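Local coordinates for protein D-glyceraldehyde dehydrogenase (NADP(+)) (Thermoplasma acidophilum, PDB 5IZD) that oxidises D-glyceraldehyde to glycerate with NADP as hydride acceptor in the non-phosphorylated Entner-Doudoroff pathway of a thermoacidophilic archaeon, at residues S65-R79 / V101-A115. Residues are numbered along the deposited sequence; the frame is centred on the assembly and turned at random.
Sequences SKIIYRAKELIEKNR and VDGVIDQIQYYAEWA
The phenol ring of Y69 carries the CB of A112 over one face, a CH-pi contact of 3.8 Å from that carbon to the ring centroid, while OE1 of Q109 lies at the ring edge, near its plane. At the other end of the contact the guanidinium of R79 has CG1 of V101 over one face, and OD1 of D102 at its edge. NH1 and NH2 both donate to OD1 in an end-on salt bridge, each 2.9 Å from OD1, with N-H...O angles near 145°; NH1 also forms a salt bridge with E83. A leucine in place of R79 would probably leave D102 without its countercharge here and V101 without the flat group that lies against it.

Between these ends, K72 has CG anti to its backbone N (chi1 -163°) and a bend at chi3, a course that takes the chain across I105 at about a right angle and delivers NZ to OE1 of Q109, 2.8 Å away and above the amide plane. The other end of that amide is fixed too, since NE2 of Q109 donates almost straight to OE2 of E113. OE2 also hydrogen-bonds Y69 OH of the second subunit, with the reciprocal bond from this Y69 to that subunit's E113, and OE1 forms a salt bridge with K117 of that subunit.

Deeper between the helices, CG2 of I68 presses on CG2 of I108 at 3.5 Å, tighter than usual for carbons, and CD1 of I75 meets CD1 of I108. I105 enters as a knob between K72, I75 and E76, with R79, at the start of helix 79-90, completing the hole. The example illustrates how segments 65-77 and 101-112, antiparallel at 166° with axes 9.3 Å apart at closest approach, combine an apolar seam with a polar margin: a single knob-into-hole contact within the packing of helices 39-77 and 94-112 in the aldehyde dehydrogenase fold, with one margin at a subunit interface.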
loop_
_atom_site.group_PDB
_atom_site.type_symbol
_atom_site.label_atom_id
_atom_site.label_comp_id
_atom_site.label_asym_id
_atom_site.label_seq_id
_atom_site.Cartn_x
_atom_site.Cartn_y
_atom_site.Cartn_z
ATOM N N SER A 65 10.264 -7.928 18.278
ATOM C CA SER A 65 11.419 -7.443 17.567
ATOM C C SER A 65 12.614 -7.274 18.464
ATOM O O SER A 65 13.682 -7.506 17.995
ATOM C CB SER A 65 11.177 -6.146 16.765
ATOM O OG SER A 65 11.124 -5.002 17.591
ATOM N N LYS A 66 12.454 -6.857 19.711
ATOM C CA LYS A 66 13.633 -6.655 20.603
ATOM C C LYS A 66 14.395 -7.964 20.877
ATOM O O LYS A 66 15.661 -7.979 20.893
ATOM C CB LYS A 66 13.233 -6.032 21.929
ATOM C CG LYS A 66 12.746 -4.586 21.773
ATOM C CD LYS A 66 12.390 -3.932 23.109
ATOM C CE LYS A 66 11.951 -2.499 22.840
ATOM N NZ LYS A 66 11.307 -1.973 24.065
ATOM N N ILE A 67 13.618 -9.031 21.086
ATOM C CA ILE A 67 14.131 -10.412 21.273
ATOM C C ILE A 67 14.812 -10.880 19.978
ATOM O O ILE A 67 15.907 -11.414 20.028
ATOM C CB ILE A 67 13.001 -11.408 21.628
ATOM C CG1 ILE A 67 12.400 -11.095 22.993
ATOM C CG2 ILE A 67 13.533 -12.836 21.576
ATOM C CD1 ILE A 67 11.047 -11.766 23.268
ATOM N N ILE A 68 14.188 -10.631 18.828
ATOM C CA ILE A 68 14.787 -11.035 17.556
ATOM C C ILE A 68 16.094 -10.278 17.261
ATOM O O ILE A 68 17.077 -10.911 16.732
ATOM C CB ILE A 68 13.790 -10.891 16.380
ATOM C CG1 ILE A 68 12.600 -11.851 16.551
ATOM C CG2 ILE A 68 14.457 -11.083 15.013
ATOM C CD1 ILE A 68 11.352 -11.424 15.819
ATOM N N TYR A 69 16.134 -8.977 17.597
ATOM C CA TYR A 69 17.373 -8.185 17.429
ATOM C C TYR A 69 18.553 -8.692 18.323
ATOM O O TYR A 69 19.705 -8.735 17.904
ATOM C CB TYR A 69 17.148 -6.684 17.705
ATOM C CG TYR A 69 16.374 -5.880 16.636
ATOM C CD1 TYR A 69 16.761 -5.877 15.298
ATOM C CD2 TYR A 69 15.271 -5.086 16.999
ATOM C CE1 TYR A 69 16.104 -5.083 14.356
ATOM C CE2 TYR A 69 14.564 -4.324 16.061
ATOM C CZ TYR A 69 14.971 -4.336 14.741
ATOM O OH TYR A 69 14.308 -3.561 13.825
ATOM N N ARG A 70 18.212 -9.114 19.525
ATOM C CA ARG A 70 19.127 -9.676 20.498
ATOM C C ARG A 70 19.748 -10.919 19.860
ATOM O O ARG A 70 20.929 -11.018 19.807
ATOM C CB ARG A 70 18.379 -10.014 21.767
ATOM C CG ARG A 70 19.196 -9.888 23.040
ATOM C CD ARG A 70 18.438 -9.085 24.096
ATOM N NE ARG A 70 17.323 -9.852 24.580
ATOM C CZ ARG A 70 16.183 -9.341 24.983
ATOM N NH1 ARG A 70 15.234 -10.145 25.400
ATOM N NH2 ARG A 70 16.011 -8.034 24.985
ATOM N N ALA A 71 18.922 -11.826 19.353
ATOM C CA ALA A 71 19.382 -13.023 18.598
ATOM C C ALA A 71 20.330 -12.664 17.473
ATOM O O ALA A 71 21.404 -13.216 17.361
ATOM C CB ALA A 71 18.244 -13.844 18.055
ATOM N N LYS A 72 19.934 -11.696 16.664
ATOM C CA LYS A 72 20.847 -11.176 15.670
ATOM C C LYS A 72 22.227 -10.775 16.259
ATOM O O LYS A 72 23.233 -11.226 15.735
ATOM C CB LYS A 72 20.289 -9.994 14.930
ATOM C CG LYS A 72 21.080 -9.749 13.656
ATOM C CD LYS A 72 21.059 -8.319 13.226
ATOM C CE LYS A 72 21.778 -7.398 14.170
ATOM N NZ LYS A 72 21.832 -6.087 13.481
ATOM N N GLU A 73 22.250 -9.956 17.315
ATOM C CA GLU A 73 23.519 -9.526 17.935
ATOM C C GLU A 73 24.364 -10.715 18.472
ATOM O O GLU A 73 25.576 -10.684 18.329
ATOM C CB GLU A 73 23.306 -8.546 19.072
ATOM C CG GLU A 73 22.645 -7.227 18.650
ATOM C CD GLU A 73 21.949 -6.521 19.827
ATOM O OE1 GLU A 73 22.518 -6.446 20.955
ATOM O OE2 GLU A 73 20.831 -6.049 19.639
ATOM N N LEU A 74 23.717 -11.703 19.093
ATOM C CA LEU A 74 24.412 -12.910 19.616
ATOM C C LEU A 74 24.990 -13.746 18.503
ATOM O O LEU A 74 26.082 -14.190 18.610
ATOM C CB LEU A 74 23.491 -13.773 20.475
ATOM C CG LEU A 74 23.070 -13.160 21.806
ATOM C CD1 LEU A 74 22.114 -14.107 22.492
ATOM C CD2 LEU A 74 24.272 -12.915 22.702
ATOM N N ILE A 75 24.266 -13.875 17.391
ATOM C CA ILE A 75 24.733 -14.582 16.206
ATOM C C ILE A 75 25.961 -13.865 15.685
ATOM O O ILE A 75 27.001 -14.480 15.471
ATOM C CB ILE A 75 23.601 -14.736 15.153
ATOM C CG1 ILE A 75 22.563 -15.732 15.671
ATOM C CG2 ILE A 75 24.144 -15.205 13.817
ATOM C CD1 ILE A 75 21.338 -15.938 14.783
ATOM N N GLU A 76 25.874 -12.553 15.569
ATOM C CA GLU A 76 26.983 -11.718 15.065
ATOM C C GLU A 76 28.270 -11.839 15.900
ATOM O O GLU A 76 29.357 -12.003 15.365
ATOM C CB GLU A 76 26.527 -10.278 15.122
ATOM C CG GLU A 76 27.149 -9.293 14.162
ATOM C CD GLU A 76 26.196 -8.115 13.945
ATOM O OE1 GLU A 76 25.415 -7.689 14.883
ATOM O OE2 GLU A 76 26.248 -7.622 12.811
ATOM N N LYS A 77 28.110 -11.748 17.218
ATOM C CA LYS A 77 29.216 -11.842 18.161
ATOM C C LYS A 77 29.965 -13.186 18.038
ATOM O O LYS A 77 31.172 -13.234 18.161
ATOM C CB LYS A 77 28.690 -11.669 19.607
ATOM N N ASN A 78 29.226 -14.253 17.752
ATOM C CA ASN A 78 29.745 -15.621 17.738
ATOM C C ASN A 78 29.725 -16.258 16.365
ATOM O O ASN A 78 29.735 -17.487 16.266
ATOM C CB ASN A 78 28.850 -16.422 18.653
ATOM C CG ASN A 78 28.932 -15.965 20.078
ATOM O OD1 ASN A 78 29.863 -16.328 20.755
ATOM N ND2 ASN A 78 27.959 -15.167 20.539
ATOM N N ARG A 79 29.646 -15.420 15.331
ATOM C CA ARG A 79 29.506 -15.827 13.927
ATOM C C ARG A 79 30.435 -16.905 13.448
ATOM O O ARG A 79 30.037 -17.793 12.767
ATOM C CB ARG A 79 29.470 -14.654 12.955
ATOM C CG ARG A 79 30.673 -13.760 12.910
ATOM C CD ARG A 79 30.537 -12.731 11.810
ATOM N NE ARG A 79 30.483 -13.371 10.531
ATOM C CZ ARG A 79 29.939 -12.876 9.442
ATOM N NH1 ARG A 79 29.988 -13.572 8.341
ATOM N NH2 ARG A 79 29.357 -11.693 9.444
ATOM N N VAL A 101 26.416 -16.555 6.458
ATOM C CA VAL A 101 26.224 -16.003 7.774
ATOM C C VAL A 101 25.938 -14.489 7.694
ATOM O O VAL A 101 25.165 -13.963 8.434
ATOM C CB VAL A 101 27.385 -16.383 8.707
ATOM C CG1 VAL A 101 27.209 -15.748 10.053
ATOM C CG2 VAL A 101 27.444 -17.895 8.844
ATOM N N ASP A 102 26.559 -13.817 6.754
ATOM C CA ASP A 102 26.309 -12.426 6.510
ATOM C C ASP A 102 24.787 -12.306 6.261
ATOM O O ASP A 102 24.127 -11.476 6.797
ATOM C CB ASP A 102 27.034 -11.993 5.246
ATOM C CG ASP A 102 28.469 -11.571 5.484
ATOM O OD1 ASP A 102 28.895 -11.502 6.619
ATOM O OD2 ASP A 102 29.163 -11.273 4.522
ATOM N N GLY A 103 24.283 -13.184 5.422
ATOM C CA GLY A 103 22.902 -13.240 5.032
ATOM C C GLY A 103 21.950 -13.569 6.132
ATOM O O GLY A 103 20.843 -13.111 6.129
ATOM N N VAL A 104 22.385 -14.372 7.081
ATOM C CA VAL A 104 21.558 -14.719 8.200
ATOM C C VAL A 104 21.324 -13.431 8.990
ATOM O O VAL A 104 20.245 -13.161 9.396
ATOM C CB VAL A 104 22.222 -15.817 9.093
ATOM C CG1 VAL A 104 21.671 -15.828 10.491
ATOM C CG2 VAL A 104 22.081 -17.202 8.501
ATOM N N ILE A 105 22.386 -12.681 9.188
ATOM C CA ILE A 105 22.423 -11.438 9.965
ATOM C C ILE A 105 21.620 -10.368 9.234
ATOM O O ILE A 105 20.732 -9.789 9.849
ATOM C CB ILE A 105 23.885 -10.959 10.250
ATOM C CG1 ILE A 105 24.589 -11.930 11.227
ATOM C CG2 ILE A 105 23.933 -9.518 10.782
ATOM C CD1 ILE A 105 26.111 -11.915 11.139
ATOM N N ASP A 106 21.812 -10.198 7.947
ATOM C CA ASP A 106 21.018 -9.257 7.184
ATOM C C ASP A 106 19.518 -9.570 7.172
ATOM O O ASP A 106 18.731 -8.682 7.229
ATOM C CB ASP A 106 21.509 -9.161 5.750
ATOM C CG ASP A 106 20.708 -8.134 4.903
ATOM O OD1 ASP A 106 20.893 -6.957 5.074
ATOM O OD2 ASP A 106 19.900 -8.509 4.063
ATOM N N GLN A 107 19.142 -10.830 7.125
ATOM C CA GLN A 107 17.767 -11.194 7.001
ATOM C C GLN A 107 17.032 -11.007 8.303
ATOM O O GLN A 107 15.898 -10.535 8.340
ATOM C CB GLN A 107 17.617 -12.643 6.553
ATOM C CG GLN A 107 17.805 -12.873 5.074
ATOM C CD GLN A 107 17.592 -14.347 4.768
ATOM O OE1 GLN A 107 16.529 -14.737 4.281
ATOM N NE2 GLN A 107 18.556 -15.185 5.158
ATOM N N ILE A 108 17.667 -11.458 9.382
ATOM C CA ILE A 108 17.071 -11.292 10.683
ATOM C C ILE A 108 16.856 -9.780 10.985
ATOM O O ILE A 108 15.797 -9.393 11.490
ATOM C CB ILE A 108 17.896 -11.959 11.771
ATOM C CG1 ILE A 108 17.790 -13.488 11.653
ATOM C CG2 ILE A 108 17.366 -11.528 13.127
ATOM C CD1 ILE A 108 18.829 -14.225 12.497
ATOM N N GLN A 109 17.842 -8.931 10.675
ATOM C CA GLN A 109 17.668 -7.482 10.803
ATOM C C GLN A 109 16.459 -6.971 9.997
ATOM O O GLN A 109 15.569 -6.358 10.547
ATOM C CB GLN A 109 18.904 -6.747 10.350
ATOM C CG GLN A 109 18.789 -5.240 10.443
ATOM C CD GLN A 109 18.722 -4.710 11.860
ATOM O OE1 GLN A 109 19.171 -5.342 12.785
ATOM N NE2 GLN A 109 18.155 -3.525 12.021
ATOM N N TYR A 110 16.441 -7.323 8.729
ATOM C CA TYR A 110 15.439 -6.846 7.794
ATOM C C TYR A 110 14.028 -7.231 8.252
ATOM O O TYR A 110 13.150 -6.364 8.279
ATOM C CB TYR A 110 15.690 -7.384 6.409
ATOM C CG TYR A 110 14.549 -7.081 5.447
ATOM C CD1 TYR A 110 14.485 -5.853 4.738
ATOM C CD2 TYR A 110 13.527 -8.027 5.228
ATOM C CE1 TYR A 110 13.438 -5.597 3.850
ATOM C CE2 TYR A 110 12.459 -7.742 4.390
ATOM C CZ TYR A 110 12.430 -6.529 3.702
ATOM O OH TYR A 110 11.364 -6.306 2.881
ATOM N N TYR A 111 13.814 -8.497 8.642
ATOM C CA TYR A 111 12.487 -8.921 9.049
ATOM C C TYR A 111 12.041 -8.280 10.358
ATOM O O TYR A 111 10.854 -7.874 10.493
ATOM C CB TYR A 111 12.333 -10.436 9.098
ATOM C CG TYR A 111 12.307 -11.072 7.732
ATOM C CD1 TYR A 111 11.295 -10.804 6.845
ATOM C CD2 TYR A 111 13.302 -11.942 7.326
ATOM C CE1 TYR A 111 11.270 -11.343 5.594
ATOM C CE2 TYR A 111 13.280 -12.530 6.084
ATOM C CZ TYR A 111 12.248 -12.235 5.212
ATOM O OH TYR A 111 12.190 -12.776 3.930
ATOM N N ALA A 112 12.963 -8.175 11.315
ATOM C CA ALA A 112 12.671 -7.496 12.560
ATOM C C ALA A 112 12.318 -6.025 12.361
ATOM O O ALA A 112 11.464 -5.510 13.084
ATOM C CB ALA A 112 13.794 -7.666 13.566
ATOM N N GLU A 113 12.894 -5.368 11.353
ATOM C CA GLU A 113 12.526 -3.942 11.046
ATOM C C GLU A 113 11.082 -3.686 10.608
ATOM O O GLU A 113 10.631 -2.526 10.579
ATOM C CB GLU A 113 13.481 -3.325 10.019
ATOM C CG GLU A 113 14.957 -3.158 10.503
ATOM C CD GLU A 113 15.928 -2.844 9.373
ATOM O OE1 GLU A 113 15.577 -3.180 8.227
ATOM O OE2 GLU A 113 17.021 -2.250 9.569
ATOM N N TRP A 114 10.345 -4.742 10.351
ATOM C CA TRP A 114 8.948 -4.647 9.998
ATOM C C TRP A 114 8.034 -4.432 11.206
ATOM O O TRP A 114 6.854 -4.323 11.055
ATOM C CB TRP A 114 8.496 -5.827 9.181
ATOM C CG TRP A 114 8.814 -5.701 7.775
ATOM C CD1 TRP A 114 9.705 -6.403 7.106
ATOM C CD2 TRP A 114 8.195 -4.830 6.829
ATOM N NE1 TRP A 114 9.724 -6.045 5.812
ATOM C CE2 TRP A 114 8.800 -5.063 5.611
ATOM C CE3 TRP A 114 7.197 -3.867 6.905
ATOM C CZ2 TRP A 114 8.440 -4.384 4.466
ATOM C CZ3 TRP A 114 6.860 -3.188 5.776
ATOM C CH2 TRP A 114 7.471 -3.442 4.579
ATOM N N ALA A 115 8.602 -4.367 12.396
ATOM C CA ALA A 115 7.830 -4.132 13.597
ATOM C C ALA A 115 6.926 -2.863 13.490
ATOM O O ALA A 115 7.348 -1.815 13.037
ATOM C CB ALA A 115 8.742 -4.055 14.817
#